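Local structure of prefoldin beta subunit 2 (Thermococcus sp., 3AEI) at residues Ala6-Arg20 / Leu80-Leu94. The protein is a prefoldin subunit, probably part of an archaeal co-chaperone that captures unfolded proteins and hands them to the group II chaperonin. Numbering follows the deposited sequence. Where two conformers were deposited one is given.
Sequences AYELQLELQQIRTLR and LKKREKEIMEELSKL
Ile87 pushes into a hollow walled by Leu9, Glu12, Leu13 and Ile16, its CG2 resting 3.5 Å from the backbone O of Leu9. The far end of the same knob, CD1, presses on Ile16 CD1 at 3.4 Å, tighter than usual for two methyls. Ile16 returns the fit, sitting among Leu80, Arg83, Glu84 and Ile87 with its CD1 over one face of the Arg83 guanidinium. At the edge of that group, Arg83 NH2 makes a salt-bridge hydrogen bond to the anti lone pair of Glu12 OE2 (3.1 Å). Further along, Leu13 sits as a knob among Glu84, Ile87, Met88 and Leu91, and Leu91 wedges among Ala6, Leu9, Gln10 and Leu13.

Glu84 is a polar knob: its CG packs on Ile16 CG2, while Arg20, its chain bent at chi2 and chi3 (-103° and -61°), grips the carboxylate side-on, NE to OE2 at 2.9 Å and NH2 to OE1 at 3.1 Å. Arg20 NH1 salt-bridges Glu24, and a water joins Glu84 OE1 to Arg17 NH1. Were Arg20 an alanine, Glu84 would probably lose its two-pronged mate and Glu24 a salt-bridge partner. Segments 6-20 and 80-94 run antiparallel (158°), their knobs-into-holes packing forming the two-stranded coiled coil characteristic of a prefoldin tentacle.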
# COMPACT_ATOMS: atom_id res chain seq x y z
N ALA A 6 -29.83 13.55 5.10
CA ALA A 6 -29.03 13.79 3.91
C ALA A 6 -27.55 13.54 4.19
O ALA A 6 -26.85 12.92 3.39
CB ALA A 6 -29.22 15.23 3.39
N TYR A 7 -27.06 14.00 5.34
CA TYR A 7 -25.64 13.82 5.67
C TYR A 7 -25.30 12.34 5.73
O TYR A 7 -24.25 11.90 5.25
CB TYR A 7 -25.32 14.48 7.01
CG TYR A 7 -23.90 14.24 7.47
CD1 TYR A 7 -22.84 14.95 6.91
CD2 TYR A 7 -23.64 13.34 8.48
CE1 TYR A 7 -21.55 14.77 7.38
CE2 TYR A 7 -22.36 13.15 8.95
CZ TYR A 7 -21.32 13.86 8.40
OH TYR A 7 -20.06 13.65 8.89
N GLU A 8 -26.18 11.55 6.32
CA GLU A 8 -25.95 10.12 6.43
C GLU A 8 -26.03 9.42 5.07
O GLU A 8 -25.35 8.42 4.85
CB GLU A 8 -26.92 9.50 7.42
CG GLU A 8 -26.71 10.08 8.81
CD GLU A 8 -27.55 9.40 9.86
OE1 GLU A 8 -27.52 9.85 11.02
OE2 GLU A 8 -28.24 8.42 9.51
N LEU A 9 -26.84 9.94 4.16
CA LEU A 9 -26.89 9.35 2.83
C LEU A 9 -25.60 9.75 2.12
O LEU A 9 -25.01 8.96 1.38
CB LEU A 9 -28.10 9.82 2.04
CG LEU A 9 -29.46 9.22 2.44
CD1 LEU A 9 -30.60 10.02 1.83
CD2 LEU A 9 -29.54 7.79 2.01
N GLN A 10 -25.14 10.97 2.36
CA GLN A 10 -23.91 11.43 1.75
C GLN A 10 -22.70 10.66 2.25
O GLN A 10 -21.77 10.40 1.48
CB GLN A 10 -23.73 12.93 2.03
CG GLN A 10 -24.75 13.75 1.34
CD GLN A 10 -24.75 15.19 1.86
OE1 GLN A 10 -24.29 15.46 2.97
NE2 GLN A 10 -25.28 16.11 1.05
N LEU A 11 -22.72 10.30 3.53
CA LEU A 11 -21.62 9.54 4.11
C LEU A 11 -21.56 8.16 3.45
O LEU A 11 -20.49 7.67 3.12
CB LEU A 11 -21.84 9.35 5.60
CG LEU A 11 -20.65 9.50 6.55
CD1 LEU A 11 -20.86 8.52 7.70
CD2 LEU A 11 -19.32 9.22 5.84
N GLU A 12 -22.73 7.55 3.27
CA GLU A 12 -22.80 6.23 2.65
C GLU A 12 -22.37 6.29 1.20
O GLU A 12 -21.62 5.42 0.73
CB GLU A 12 -24.23 5.69 2.73
CG GLU A 12 -24.31 4.24 2.32
CD GLU A 12 -25.73 3.72 2.29
OE1 GLU A 12 -26.64 4.46 2.74
OE2 GLU A 12 -25.93 2.57 1.83
N LEU A 13 -22.80 7.33 0.51
CA LEU A 13 -22.45 7.49 -0.89
C LEU A 13 -20.93 7.64 -1.05
O LEU A 13 -20.32 7.02 -1.93
CB LEU A 13 -23.19 8.69 -1.45
CG LEU A 13 -22.86 9.08 -2.88
CD1 LEU A 13 -23.37 7.99 -3.83
CD2 LEU A 13 -23.55 10.42 -3.21
N GLN A 14 -20.30 8.44 -0.19
CA GLN A 14 -18.86 8.63 -0.30
C GLN A 14 -18.12 7.31 -0.08
O GLN A 14 -17.15 7.01 -0.78
CB GLN A 14 -18.36 9.64 0.73
CG GLN A 14 -16.81 9.76 0.79
CD GLN A 14 -16.16 8.82 1.82
OE1 GLN A 14 -15.33 7.97 1.47
NE2 GLN A 14 -16.51 8.99 3.09
N GLN A 15 -18.59 6.50 0.86
CA GLN A 15 -17.87 5.27 1.12
C GLN A 15 -17.99 4.31 -0.04
O GLN A 15 -17.01 3.63 -0.39
CB GLN A 15 -18.34 4.65 2.44
CG GLN A 15 -18.07 5.58 3.62
CD GLN A 15 -18.46 4.97 4.95
OE1 GLN A 15 -19.23 4.02 5.00
NE2 GLN A 15 -17.95 5.54 6.04
N ILE A 16 -19.18 4.27 -0.65
CA ILE A 16 -19.40 3.42 -1.82
C ILE A 16 -18.56 3.91 -3.00
O ILE A 16 -17.95 3.10 -3.70
CB ILE A 16 -20.85 3.45 -2.25
CG1 ILE A 16 -21.71 2.79 -1.18
CG2 ILE A 16 -21.01 2.71 -3.56
CD1 ILE A 16 -23.19 3.09 -1.38
N ARG A 17 -18.56 5.22 -3.22
CA ARG A 17 -17.79 5.79 -4.32
C ARG A 17 -16.31 5.47 -4.16
O ARG A 17 -15.64 5.17 -5.14
CB ARG A 17 -17.96 7.33 -4.39
CG ARG A 17 -19.24 7.80 -5.05
CD ARG A 17 -19.40 9.31 -4.88
NE ARG A 17 -18.29 10.05 -5.47
CZ ARG A 17 -18.23 10.38 -6.75
NH1 ARG A 17 -19.21 10.04 -7.58
NH2 ARG A 17 -17.18 11.05 -7.22
N THR A 18 -15.80 5.55 -2.93
CA THR A 18 -14.37 5.30 -2.68
C THR A 18 -14.04 3.85 -3.01
O THR A 18 -13.03 3.59 -3.66
CB THR A 18 -14.00 5.63 -1.22
OG1 THR A 18 -14.01 7.05 -1.09
CG2 THR A 18 -12.63 5.13 -0.84
N LEU A 19 -14.90 2.92 -2.62
CA LEU A 19 -14.64 1.50 -2.95
C LEU A 19 -14.70 1.28 -4.46
O LEU A 19 -13.86 0.60 -5.05
CB LEU A 19 -15.71 0.60 -2.31
CG LEU A 19 -15.42 -0.27 -1.09
CD1 LEU A 19 -14.32 0.29 -0.27
CD2 LEU A 19 -16.72 -0.40 -0.28
N ARG A 20 -15.70 1.88 -5.08
CA ARG A 20 -15.89 1.73 -6.50
C ARG A 20 -14.72 2.29 -7.31
O ARG A 20 -14.26 1.67 -8.28
CB ARG A 20 -17.19 2.40 -6.93
CG ARG A 20 -17.60 2.08 -8.35
CD ARG A 20 -17.29 3.24 -9.26
NE ARG A 20 -18.02 4.46 -8.87
CZ ARG A 20 -17.64 5.70 -9.21
NH1 ARG A 20 -16.56 5.92 -9.96
NH2 ARG A 20 -18.35 6.75 -8.79
N LEU A 80 -21.99 -1.60 -7.19
CA LEU A 80 -21.80 -0.41 -6.37
C LEU A 80 -22.42 0.81 -7.05
O LEU A 80 -23.01 1.66 -6.37
CB LEU A 80 -20.30 -0.18 -6.09
CG LEU A 80 -19.59 -1.20 -5.21
CD1 LEU A 80 -18.11 -1.02 -5.34
CD2 LEU A 80 -20.04 -1.11 -3.78
N LYS A 81 -22.30 0.92 -8.38
CA LYS A 81 -22.87 2.05 -9.09
C LYS A 81 -24.40 2.04 -8.97
O LYS A 81 -25.04 3.09 -8.91
CB LYS A 81 -22.41 2.07 -10.57
CG LYS A 81 -20.93 2.53 -10.73
CD LYS A 81 -20.42 2.65 -12.18
CE LYS A 81 -20.88 3.95 -12.83
NZ LYS A 81 -20.19 4.20 -14.14
N LYS A 82 -25.00 0.86 -8.89
CA LYS A 82 -26.45 0.83 -8.75
C LYS A 82 -26.84 1.32 -7.34
O LYS A 82 -27.86 2.01 -7.20
CB LYS A 82 -26.96 -0.58 -9.10
CG LYS A 82 -28.04 -1.10 -8.21
CD LYS A 82 -27.43 -1.61 -6.93
CE LYS A 82 -26.75 -2.96 -7.08
NZ LYS A 82 -26.24 -3.42 -5.76
N ARG A 83 -26.03 1.02 -6.32
CA ARG A 83 -26.30 1.51 -4.96
C ARG A 83 -26.10 3.03 -4.94
O ARG A 83 -26.85 3.75 -4.28
CB ARG A 83 -25.37 0.87 -3.91
CG ARG A 83 -25.76 -0.55 -3.41
CD ARG A 83 -24.77 -1.12 -2.34
NE ARG A 83 -24.81 -0.39 -1.07
CZ ARG A 83 -23.87 -0.43 -0.12
NH1 ARG A 83 -22.79 -1.20 -0.28
NH2 ARG A 83 -24.00 0.30 0.98
N GLU A 84 -25.09 3.53 -5.67
CA GLU A 84 -24.85 4.99 -5.72
C GLU A 84 -26.05 5.66 -6.38
O GLU A 84 -26.44 6.77 -6.02
CB GLU A 84 -23.62 5.34 -6.56
CG GLU A 84 -22.31 4.84 -6.03
CD GLU A 84 -21.16 5.11 -6.99
OE1 GLU A 84 -21.13 6.21 -7.61
OE2 GLU A 84 -20.27 4.23 -7.13
N LYS A 85 -26.60 4.98 -7.38
CA LYS A 85 -27.74 5.48 -8.14
C LYS A 85 -28.93 5.69 -7.21
O LYS A 85 -29.55 6.76 -7.19
CB LYS A 85 -28.09 4.46 -9.23
CG LYS A 85 -29.33 4.76 -10.06
CD LYS A 85 -29.11 5.92 -11.02
CE LYS A 85 -30.01 5.79 -12.25
NZ LYS A 85 -31.46 5.62 -11.92
N GLU A 86 -29.23 4.67 -6.42
CA GLU A 86 -30.35 4.72 -5.47
C GLU A 86 -30.20 5.89 -4.50
O GLU A 86 -31.15 6.66 -4.27
CB GLU A 86 -30.43 3.42 -4.68
CG GLU A 86 -30.69 2.21 -5.56
CD GLU A 86 -30.42 0.89 -4.85
OE1 GLU A 86 -30.76 -0.17 -5.42
OE2 GLU A 86 -29.87 0.90 -3.72
N ILE A 87 -29.02 6.00 -3.90
CA ILE A 87 -28.75 7.06 -2.94
C ILE A 87 -28.87 8.45 -3.59
O ILE A 87 -29.50 9.36 -3.02
CB ILE A 87 -27.35 6.91 -2.30
CG1 ILE A 87 -27.29 5.61 -1.50
CG2 ILE A 87 -27.04 8.11 -1.40
CD1 ILE A 87 -25.84 5.22 -1.09
N MET A 88 -28.30 8.62 -4.78
CA MET A 88 -28.39 9.92 -5.41
C MET A 88 -29.85 10.29 -5.64
O MET A 88 -30.23 11.47 -5.54
CB MET A 88 -27.60 9.93 -6.73
CG MET A 88 -26.11 9.80 -6.49
SD MET A 88 -25.14 9.88 -7.99
CE MET A 88 -25.34 8.25 -8.61
N GLU A 89 -30.69 9.30 -5.91
CA GLU A 89 -32.10 9.55 -6.12
C GLU A 89 -32.77 9.96 -4.81
O GLU A 89 -33.61 10.86 -4.79
CB GLU A 89 -32.80 8.32 -6.70
CG GLU A 89 -32.20 7.83 -8.01
CD GLU A 89 -32.93 6.61 -8.58
OE1 GLU A 89 -33.36 5.76 -7.77
OE2 GLU A 89 -33.04 6.51 -9.82
N GLU A 90 -32.40 9.31 -3.71
CA GLU A 90 -33.00 9.67 -2.42
C GLU A 90 -32.61 11.10 -2.10
O GLU A 90 -33.44 11.91 -1.69
CB GLU A 90 -32.50 8.78 -1.29
CG GLU A 90 -33.04 7.37 -1.27
CD GLU A 90 -32.59 6.60 -0.03
OE1 GLU A 90 -32.91 7.04 1.09
OE2 GLU A 90 -31.91 5.57 -0.19
N LEU A 91 -31.33 11.41 -2.29
CA LEU A 91 -30.85 12.75 -2.01
C LEU A 91 -31.62 13.76 -2.84
O LEU A 91 -31.89 14.87 -2.38
CB LEU A 91 -29.35 12.85 -2.32
CG LEU A 91 -28.49 12.22 -1.22
CD1 LEU A 91 -27.03 12.10 -1.64
CD2 LEU A 91 -28.60 13.06 0.03
N SER A 92 -32.01 13.38 -4.06
CA SER A 92 -32.74 14.28 -4.93
C SER A 92 -34.18 14.50 -4.44
O SER A 92 -34.69 15.62 -4.50
CB SER A 92 -32.74 13.73 -6.36
OG SER A 92 -32.71 14.79 -7.29
N LYS A 93 -34.82 13.44 -3.95
CA LYS A 93 -36.18 13.53 -3.45
C LYS A 93 -36.30 14.38 -2.17
O LYS A 93 -37.38 14.87 -1.85
CB LYS A 93 -36.74 12.13 -3.16
CG LYS A 93 -36.88 11.26 -4.39
CD LYS A 93 -37.21 9.81 -4.02
CE LYS A 93 -37.29 8.92 -5.26
NZ LYS A 93 -37.47 7.49 -4.91
N LEU A 94 -35.20 14.56 -1.45
CA LEU A 94 -35.21 15.34 -0.21
C LEU A 94 -35.18 16.86 -0.41
O LEU A 94 -34.31 17.40 -1.11
CB LEU A 94 -34.05 14.90 0.69
CG LEU A 94 -34.19 13.54 1.40
CD1 LEU A 94 -32.86 13.11 2.02
CD2 LEU A 94 -35.26 13.63 2.47
O HOH W 1 -21.60 8.84 -7.09